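Local coordinates for protein hydrolase, haloacid dehalogenase-like family (Pseudomonas syringae pv. tomato, PDB 3S6J) that probably hydrolyses sugar phosphates as a metal-dependent phosphatase of the haloacid dehalogenase family, and binds calcium in this crystal, at residues F9-D14 and E98-L103; D14-D19 and L168-A173. All coordinates share one frame; numbering follows the deposited sequence.

The two interactions lie side by side in the Rossmann-like core of a haloacid dehalogenase domain, with centres about 9 Å apart. They share Asp-14. Interaction 1 packs helix 96-105 on one face of the sheet at strand 8-11. Interaction 2 joins the turn that follows this strand to strand 167-171, its parallel neighbour in the sheet. Along the chain the segments alternate: 9-14, 14-19, 98-103, 168-173. The two meet directly, with probable backbone hydrogen bonds from Ile-170 N to Ile-10 O and from Asp-12 N to Ile-170 O. Buried packing thus lies along the strand that leads into Asp-12 and Asp-14 of the calcium site.

Interaction 1 (F9-D14 and E98-L103); sequences FIFDLD and ELLETL. With CA (calcium ion), chain M.
Strand 9-11 and helix 98-103 run nearly antiparallel, at 158°, with their axes 11.9 Å apart at closest approach. Phe-9 lies nearest Leu-103 and Phe-11 nearest Leu-100, judged by CA atoms. Phe-9 and Phe-11 both point toward the helix, as alternate residues of a strand do. Leu-103 CG lies anti to its carbonyl carbon (chi1 -61°), and its two methyls spread toward the two rings. Its CD2 lies over a face of Phe-9 in a CH-pi contact, 4.1 Å from the ring centroid and 17° off the normal. Its CD1 mainly meets Phe-11, tip to tip, in the plane of the ring at the edge, 3.5 Å from CE2. Leu-99 CD2 comes to the same rim, 3.5 Å from Phe-11 CE1. Leu-100 CD2 adds a looser contact, 4.0 Å from Phe-11 CE2. All five side chains are buried, and the contact between them is wholly apolar. The strand leads into the calcium site at Asp-12, whose OD2 binds the metal and whose OD1 forms a salt bridge with Lys-147. This is helix-on-sheet packing of a Rossmann-like core: helix 96-105 leads into strand 110-113, which neighbours strand 8-11. Trp-110 touches Phe-9, Leu-100 and Leu-103, while Leu-216 of helix 212-217 packs on Leu-99.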
ATOM      1  N   PHE E   9      -2.177 -23.564 -13.486  1.00 38.04           N
ATOM      2  CA  PHE E   9      -2.192 -22.323 -12.724  1.00 35.84           C
ATOM      3  C   PHE E   9      -1.132 -22.249 -11.634  1.00 38.59           C
ATOM      4  O   PHE E   9      -1.040 -23.126 -10.768  1.00 39.57           O
ATOM      5  CB  PHE E   9      -3.572 -22.104 -12.099  1.00 36.77           C
ATOM      6  CG  PHE E   9      -4.649 -21.800 -13.101  1.00 39.96           C
ATOM      7  CD1 PHE E   9      -5.181 -22.807 -13.904  1.00 40.16           C
ATOM      8  CD2 PHE E   9      -5.140 -20.512 -13.241  1.00 38.82           C
ATOM      9  CE1 PHE E   9      -6.187 -22.525 -14.834  1.00 42.10           C
ATOM     10  CE2 PHE E   9      -6.139 -20.224 -14.166  1.00 39.15           C
ATOM     11  CZ  PHE E   9      -6.661 -21.232 -14.967  1.00 40.91           C
ATOM     12  N   ILE E  10      -0.339 -21.183 -11.667  1.00 36.70           N
ATOM     13  CA  ILE E  10       0.625 -20.926 -10.599  1.00 36.82           C
ATOM     14  C   ILE E  10       0.216 -19.681  -9.813  1.00 36.00           C
ATOM     15  O   ILE E  10       0.257 -18.566 -10.333  1.00 34.90           O
ATOM     16  CB  ILE E  10       2.050 -20.758 -11.136  1.00 31.91           C
ATOM     17  CG1 ILE E  10       2.434 -21.961 -12.001  1.00 32.84           C
ATOM     18  CG2 ILE E  10       2.996 -20.620  -9.979  1.00 35.31           C
ATOM     19  CD1 ILE E  10       3.743 -21.804 -12.765  1.00 32.54           C
ATOM     20  N   PHE E  11      -0.194 -19.887  -8.566  1.00 34.58           N
ATOM     21  CA  PHE E  11      -0.711 -18.806  -7.747  1.00 33.43           C
ATOM     22  C   PHE E  11       0.350 -18.309  -6.768  1.00 34.64           C
ATOM     23  O   PHE E  11       1.014 -19.106  -6.098  1.00 36.11           O
ATOM     24  CB  PHE E  11      -1.905 -19.285  -6.927  1.00 34.18           C
ATOM     25  CG  PHE E  11      -3.173 -19.475  -7.714  1.00 33.64           C
ATOM     26  CD1 PHE E  11      -4.038 -18.416  -7.924  1.00 32.96           C
ATOM     27  CD2 PHE E  11      -3.524 -20.721  -8.194  1.00 34.82           C
ATOM     28  CE1 PHE E  11      -5.223 -18.603  -8.616  1.00 34.97           C
ATOM     29  CE2 PHE E  11      -4.703 -20.912  -8.892  1.00 35.16           C
ATOM     30  CZ  PHE E  11      -5.549 -19.855  -9.113  1.00 34.27           C
ATOM     31  N   ASP E  12       0.514 -16.998  -6.687  1.00 30.43           N
ATOM     32  CA  ASP E  12       1.199 -16.424  -5.545  1.00 33.33           C
ATOM     33  C   ASP E  12       0.254 -16.568  -4.333  1.00 33.24           C
ATOM     34  O   ASP E  12      -0.927 -16.895  -4.506  1.00 32.01           O
ATOM     35  CB  ASP E  12       1.541 -14.965  -5.813  1.00 30.76           C
ATOM     36  CG  ASP E  12       1.997 -14.248  -4.569  1.00 32.67           C
ATOM     37  OD1 ASP E  12       3.084 -14.575  -4.065  1.00 31.93           O
ATOM     38  OD2 ASP E  12       1.256 -13.365  -4.095  1.00 32.30           O
ATOM     39  N   LEU E  13       0.751 -16.341  -3.116  1.00 32.66           N
ATOM     40  CA  LEU E  13      -0.083 -16.572  -1.930  1.00 31.33           C
ATOM     41  C   LEU E  13      -0.444 -15.288  -1.185  1.00 31.53           C
ATOM     42  O   LEU E  13      -1.576 -14.802  -1.249  1.00 34.18           O
ATOM     43  CB  LEU E  13       0.604 -17.570  -0.996  1.00 31.66           C
ATOM     44  CG  LEU E  13      -0.123 -18.024   0.278  1.00 33.84           C
ATOM     45  CD1 LEU E  13      -1.569 -18.480  -0.002  1.00 32.42           C
ATOM     46  CD2 LEU E  13       0.686 -19.138   0.958  1.00 35.78           C
ATOM     47  N   ASP E  14       0.536 -14.754  -0.476  1.00 32.79           N
ATOM     48  CA  ASP E  14       0.408 -13.526   0.288  1.00 33.64           C
ATOM     49  C   ASP E  14       0.020 -12.344  -0.631  1.00 33.26           C
ATOM     50  O   ASP E  14       0.819 -11.907  -1.444  1.00 31.08           O
ATOM     51  CB  ASP E  14       1.752 -13.330   1.010  1.00 33.23           C
ATOM     52  CG  ASP E  14       1.986 -11.920   1.499  1.00 34.25           C
ATOM     53  OD1 ASP E  14       3.061 -11.371   1.174  1.00 37.14           O
ATOM     54  OD2 ASP E  14       1.139 -11.368   2.230  1.00 35.94           O
ATOM     55  N   GLU E  98     -13.227 -20.150  -3.463  1.00 41.70           N
ATOM     56  CA  GLU E  98     -14.115 -20.518  -4.557  1.00 41.89           C
ATOM     57  C   GLU E  98     -13.381 -20.727  -5.873  1.00 44.07           C
ATOM     58  O   GLU E  98     -13.757 -21.613  -6.653  1.00 44.51           O
ATOM     59  CB  GLU E  98     -15.216 -19.488  -4.763  1.00 41.95           C
ATOM     60  CG  GLU E  98     -16.133 -19.839  -5.926  1.00 39.64           C
ATOM     61  CD  GLU E  98     -17.329 -18.921  -6.005  1.00 43.45           C
ATOM     62  OE1 GLU E  98     -17.316 -17.920  -5.266  1.00 44.31           O
ATOM     63  OE2 GLU E  98     -18.281 -19.196  -6.790  1.00 45.66           O
ATOM     64  N   LEU E  99     -12.349 -19.916  -6.130  1.00 42.13           N
ATOM     65  CA  LEU E  99     -11.544 -20.070  -7.349  1.00 38.50           C
ATOM     66  C   LEU E  99     -10.827 -21.406  -7.307  1.00 40.91           C
ATOM     67  O   LEU E  99     -10.816 -22.150  -8.290  1.00 42.83           O
ATOM     68  CB  LEU E  99     -10.534 -18.926  -7.511  1.00 36.31           C
ATOM     69  CG  LEU E  99      -9.600 -18.988  -8.734  1.00 39.02           C
ATOM     70  CD1 LEU E  99     -10.398 -19.088 -10.051  1.00 37.47           C
ATOM     71  CD2 LEU E  99      -8.611 -17.810  -8.782  1.00 33.51           C
ATOM     72  N   LEU E 100     -10.238 -21.725  -6.160  1.00 40.63           N
ATOM     73  CA  LEU E 100      -9.479 -22.971  -6.041  1.00 43.05           C
ATOM     74  C   LEU E 100     -10.404 -24.173  -6.187  1.00 45.52           C
ATOM     75  O   LEU E 100     -10.079 -25.128  -6.890  1.00 45.77           O
ATOM     76  CB  LEU E 100      -8.712 -23.025  -4.724  1.00 40.99           C
ATOM     77  CG  LEU E 100      -7.527 -22.058  -4.624  1.00 41.61           C
ATOM     78  CD1 LEU E 100      -6.969 -22.043  -3.209  1.00 39.17           C
ATOM     79  CD2 LEU E 100      -6.433 -22.411  -5.654  1.00 38.62           C
ATOM     80  N   GLU E 101     -11.564 -24.101  -5.533  1.00 45.15           N
ATOM     81  CA  GLU E 101     -12.604 -25.112  -5.668  1.00 45.86           C
ATOM     82  C   GLU E 101     -13.068 -25.261  -7.118  1.00 47.34           C
ATOM     83  O   GLU E 101     -13.275 -26.384  -7.597  1.00 48.85           O
ATOM     84  CB  GLU E 101     -13.792 -24.772  -4.764  1.00 47.17           C
ATOM     85  CG  GLU E 101     -13.459 -24.856  -3.282  1.00 47.66           C
ATOM     86  CD  GLU E 101     -14.659 -24.622  -2.374  1.00 50.00           C
ATOM     87  OE1 GLU E 101     -15.567 -23.842  -2.744  1.00 48.73           O
ATOM     88  OE2 GLU E 101     -14.681 -25.217  -1.273  1.00 52.33           O
ATOM     89  N   THR E 102     -13.217 -24.140  -7.821  1.00 45.44           N
ATOM     90  CA  THR E 102     -13.616 -24.189  -9.226  1.00 43.57           C
ATOM     91  C   THR E 102     -12.605 -24.968 -10.060  1.00 47.98           C
ATOM     92  O   THR E 102     -12.987 -25.794 -10.888  1.00 49.84           O
ATOM     93  CB  THR E 102     -13.812 -22.798  -9.827  1.00 44.71           C
ATOM     94  OG1 THR E 102     -14.796 -22.083  -9.070  1.00 39.97           O
ATOM     95  CG2 THR E 102     -14.291 -22.908 -11.274  1.00 43.17           C
ATOM     96  N   LEU E 103     -11.320 -24.721  -9.824  1.00 45.82           N
ATOM     97  CA  LEU E 103     -10.263 -25.380 -10.579  1.00 47.30           C
ATOM     98  C   LEU E 103     -10.233 -26.891 -10.351  1.00 47.41           C
ATOM     99  O   LEU E 103     -10.051 -27.659 -11.288  1.00 48.08           O
ATOM    100  CB  LEU E 103      -8.891 -24.781 -10.234  1.00 44.10           C
ATOM    101  CG  LEU E 103      -8.703 -23.296 -10.543  1.00 43.99           C
ATOM    102  CD1 LEU E 103      -7.315 -22.830 -10.101  1.00 37.91           C
ATOM    103  CD2 LEU E 103      -8.919 -23.017 -12.024  1.00 39.84           C
TER
HETATM  104 CA    CA M   1       2.581 -11.496  -3.039  1.00 34.38          CA
HETATM  105  O   HOH W   1       4.410 -11.538  -4.629  1.00 28.39           O
HETATM  106  O   HOH W   2       4.390 -11.876  -1.283  1.00 32.71           O
HETATM  107  O   HOH W   3       3.089  -8.956  -2.392  1.00 30.50           O

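Interaction 2 (D14-D19 and L168-A173); sequences DGTLTD and LVIGDA. With CA (calcium ion), chain M.
Asp-14 O and Asp-172 OD1, one from each segment, grip the calcium ion, each at 2.4 Å. Asp-12 OD2 and three waters complete the six ligands. Asp-172 binds through one oxygen: its OD2 stays 3.5 Å from the calcium and instead accepts a hydrogen bond from water 3. Water 2, also on the metal, donates to Asp-14 OD1 at 2.8 Å. Asn-24 ND2 also bonds Asp-14 OD1, and Ser-20 OG bonds Asp-14 OD2. Asp-172 CG stands between its backbone N and carbonyl carbon (chi1 68°), which turns the carboxylate toward the 14-16 turn. Gly-15 has a positive phi (100°), and its CA packs against the carboxylate, 3.7 Å from Asp-172 OD2. Thr-16 fits against the same aspartate. Its OG1 lies 3.1 Å from Asp-172 OD1, but its hydrogen bond is to Asp-12 OD2. Its methyl CG2 is turned the other way, anti to the backbone N, and meets Ile-170 CG2 at 4.0 Å. Asp-12, Asp-14 and Thr-16 match the DxDx(T/V) motif of the family, consistent with a catalytic metal site. Strand 167-171 runs between strands 8-11 and 186-190. Leu-190 touches both Thr-16 and Ile-170, and the short, weakly bonded strand 18-19 pairs antiparallel with strand 91-92.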
ATOM      1  N   ASP E  14       0.536 -14.754  -0.476  1.00 32.79           N
ATOM      2  CA  ASP E  14       0.408 -13.526   0.288  1.00 33.64           C
ATOM      3  C   ASP E  14       0.020 -12.344  -0.631  1.00 33.26           C
ATOM      4  O   ASP E  14       0.819 -11.907  -1.444  1.00 31.08           O
ATOM      5  CB  ASP E  14       1.752 -13.330   1.010  1.00 33.23           C
ATOM      6  CG  ASP E  14       1.986 -11.920   1.499  1.00 34.25           C
ATOM      7  OD1 ASP E  14       3.061 -11.371   1.174  1.00 37.14           O
ATOM      8  OD2 ASP E  14       1.139 -11.368   2.230  1.00 35.94           O
ATOM      9  N   GLY E  15      -1.222 -11.864  -0.529  1.00 32.20           N
ATOM     10  CA  GLY E  15      -1.672 -10.714  -1.300  1.00 28.81           C
ATOM     11  C   GLY E  15      -2.486 -11.113  -2.510  1.00 31.31           C
ATOM     12  O   GLY E  15      -3.095 -10.274  -3.178  1.00 31.17           O
ATOM     13  N   THR E  16      -2.517 -12.411  -2.779  1.00 31.40           N
ATOM     14  CA  THR E  16      -3.109 -12.923  -4.001  1.00 29.45           C
ATOM     15  C   THR E  16      -4.282 -13.832  -3.640  1.00 32.25           C
ATOM     16  O   THR E  16      -5.388 -13.665  -4.172  1.00 30.63           O
ATOM     17  CB  THR E  16      -2.054 -13.674  -4.852  1.00 31.82           C
ATOM     18  OG1 THR E  16      -1.048 -12.750  -5.321  1.00 31.17           O
ATOM     19  CG2 THR E  16      -2.704 -14.398  -6.036  1.00 28.99           C
ATOM     20  N   LEU E  17      -4.046 -14.781  -2.729  1.00 30.41           N
ATOM     21  CA  LEU E  17      -5.126 -15.615  -2.193  1.00 31.92           C
ATOM     22  C   LEU E  17      -5.515 -15.238  -0.743  1.00 33.17           C
ATOM     23  O   LEU E  17      -6.667 -15.386  -0.350  1.00 31.66           O
ATOM     24  CB  LEU E  17      -4.790 -17.109  -2.302  1.00 32.64           C
ATOM     25  CG  LEU E  17      -4.521 -17.643  -3.707  1.00 33.29           C
ATOM     26  CD1 LEU E  17      -3.858 -19.036  -3.686  1.00 32.73           C
ATOM     27  CD2 LEU E  17      -5.789 -17.645  -4.552  1.00 32.00           C
ATOM     28  N   THR E  18      -4.553 -14.748   0.036  1.00 32.46           N
ATOM     29  CA  THR E  18      -4.836 -14.278   1.383  1.00 32.75           C
ATOM     30  C   THR E  18      -4.506 -12.803   1.526  1.00 34.34           C
ATOM     31  O   THR E  18      -3.507 -12.317   0.967  1.00 33.43           O
ATOM     32  CB  THR E  18      -4.014 -15.041   2.458  1.00 34.31           C
ATOM     33  OG1 THR E  18      -2.632 -15.057   2.086  1.00 34.15           O
ATOM     34  CG2 THR E  18      -4.520 -16.458   2.618  1.00 33.76           C
ATOM     35  N   ASP E  19      -5.317 -12.102   2.316  1.00 32.74           N
ATOM     36  CA  ASP E  19      -5.106 -10.678   2.567  1.00 31.92           C
ATOM     37  C   ASP E  19      -4.020 -10.463   3.627  1.00 33.86           C
ATOM     38  O   ASP E  19      -4.312 -10.124   4.781  1.00 35.42           O
ATOM     39  CB  ASP E  19      -6.415 -10.019   2.980  1.00 32.04           C
ATOM     40  CG  ASP E  19      -6.342  -8.516   2.962  1.00 32.10           C
ATOM     41  OD1 ASP E  19      -5.261  -7.977   2.636  1.00 29.28           O
ATOM     42  OD2 ASP E  19      -7.379  -7.877   3.276  1.00 33.26           O
ATOM     43  N   LEU E 168      -0.366 -20.216 -16.426  1.00 35.72           N
ATOM     44  CA  LEU E 168      -0.775 -18.863 -16.108  1.00 34.22           C
ATOM     45  C   LEU E 168      -0.287 -18.514 -14.708  1.00 34.83           C
ATOM     46  O   LEU E 168      -0.657 -19.163 -13.724  1.00 33.76           O
ATOM     47  CB  LEU E 168      -2.290 -18.760 -16.147  1.00 36.02           C
ATOM     48  CG  LEU E 168      -2.953 -17.411 -16.413  1.00 36.75           C
ATOM     49  CD1 LEU E 168      -4.363 -17.469 -15.847  1.00 34.49           C
ATOM     50  CD2 LEU E 168      -2.184 -16.269 -15.794  1.00 35.98           C
ATOM     51  N   VAL E 169       0.556 -17.496 -14.618  1.00 32.75           N
ATOM     52  CA  VAL E 169       0.995 -17.016 -13.319  1.00 31.61           C
ATOM     53  C   VAL E 169       0.016 -15.985 -12.794  1.00 32.89           C
ATOM     54  O   VAL E 169      -0.347 -15.035 -13.506  1.00 32.18           O
ATOM     55  CB  VAL E 169       2.430 -16.438 -13.372  1.00 31.55           C
ATOM     56  CG1 VAL E 169       2.785 -15.747 -12.062  1.00 31.70           C
ATOM     57  CG2 VAL E 169       3.420 -17.545 -13.666  1.00 30.91           C
ATOM     58  N   ILE E 170      -0.430 -16.181 -11.555  1.00 30.98           N
ATOM     59  CA  ILE E 170      -1.316 -15.219 -10.916  1.00 30.38           C
ATOM     60  C   ILE E 170      -0.652 -14.631  -9.683  1.00 30.92           C
ATOM     61  O   ILE E 170      -0.244 -15.363  -8.789  1.00 32.52           O
ATOM     62  CB  ILE E 170      -2.678 -15.840 -10.560  1.00 32.62           C
ATOM     63  CG1 ILE E 170      -3.312 -16.438 -11.823  1.00 33.31           C
ATOM     64  CG2 ILE E 170      -3.581 -14.794  -9.920  1.00 27.83           C
ATOM     65  CD1 ILE E 170      -4.746 -16.774 -11.691  1.00 35.01           C
ATOM     66  N   GLY E 171      -0.532 -13.307  -9.645  1.00 29.31           N
ATOM     67  CA  GLY E 171       0.262 -12.646  -8.617  1.00 31.71           C
ATOM     68  C   GLY E 171      -0.232 -11.241  -8.342  1.00 31.17           C
ATOM     69  O   GLY E 171      -1.078 -10.715  -9.083  1.00 30.77           O
ATOM     70  N   ASP E 172       0.258 -10.634  -7.269  1.00 27.89           N
ATOM     71  CA  ASP E 172      -0.208  -9.303  -6.907  1.00 26.71           C
ATOM     72  C   ASP E 172       0.935  -8.317  -6.946  1.00 28.60           C
ATOM     73  O   ASP E 172       0.737  -7.137  -6.673  1.00 28.78           O
ATOM     74  CB  ASP E 172      -0.778  -9.293  -5.487  1.00 28.30           C
ATOM     75  CG  ASP E 172       0.291  -9.529  -4.445  1.00 30.16           C
ATOM     76  OD1 ASP E 172       0.988 -10.540  -4.566  1.00 31.89           O
ATOM     77  OD2 ASP E 172       0.459  -8.710  -3.523  1.00 31.42           O
ATOM     78  N   ALA E 173       2.140  -8.794  -7.258  1.00 27.78           N
ATOM     79  CA  ALA E 173       3.305  -7.926  -7.187  1.00 27.93           C
ATOM     80  C   ALA E 173       4.085  -7.834  -8.508  1.00 30.66           C
ATOM     81  O   ALA E 173       4.103  -8.765  -9.324  1.00 29.54           O
ATOM     82  CB  ALA E 173       4.214  -8.353  -6.024  1.00 27.30           C
TER
HETATM   83 CA    CA M   1       2.581 -11.496  -3.039  1.00 34.38          CA
HETATM   84  O   HOH W   2       4.390 -11.876  -1.283  1.00 32.71           O
HETATM   85  O   HOH W   3       3.089  -8.956  -2.392  1.00 30.50           O
HETATM   86  O   HOH W   1       4.410 -11.538  -4.629  1.00 28.39           O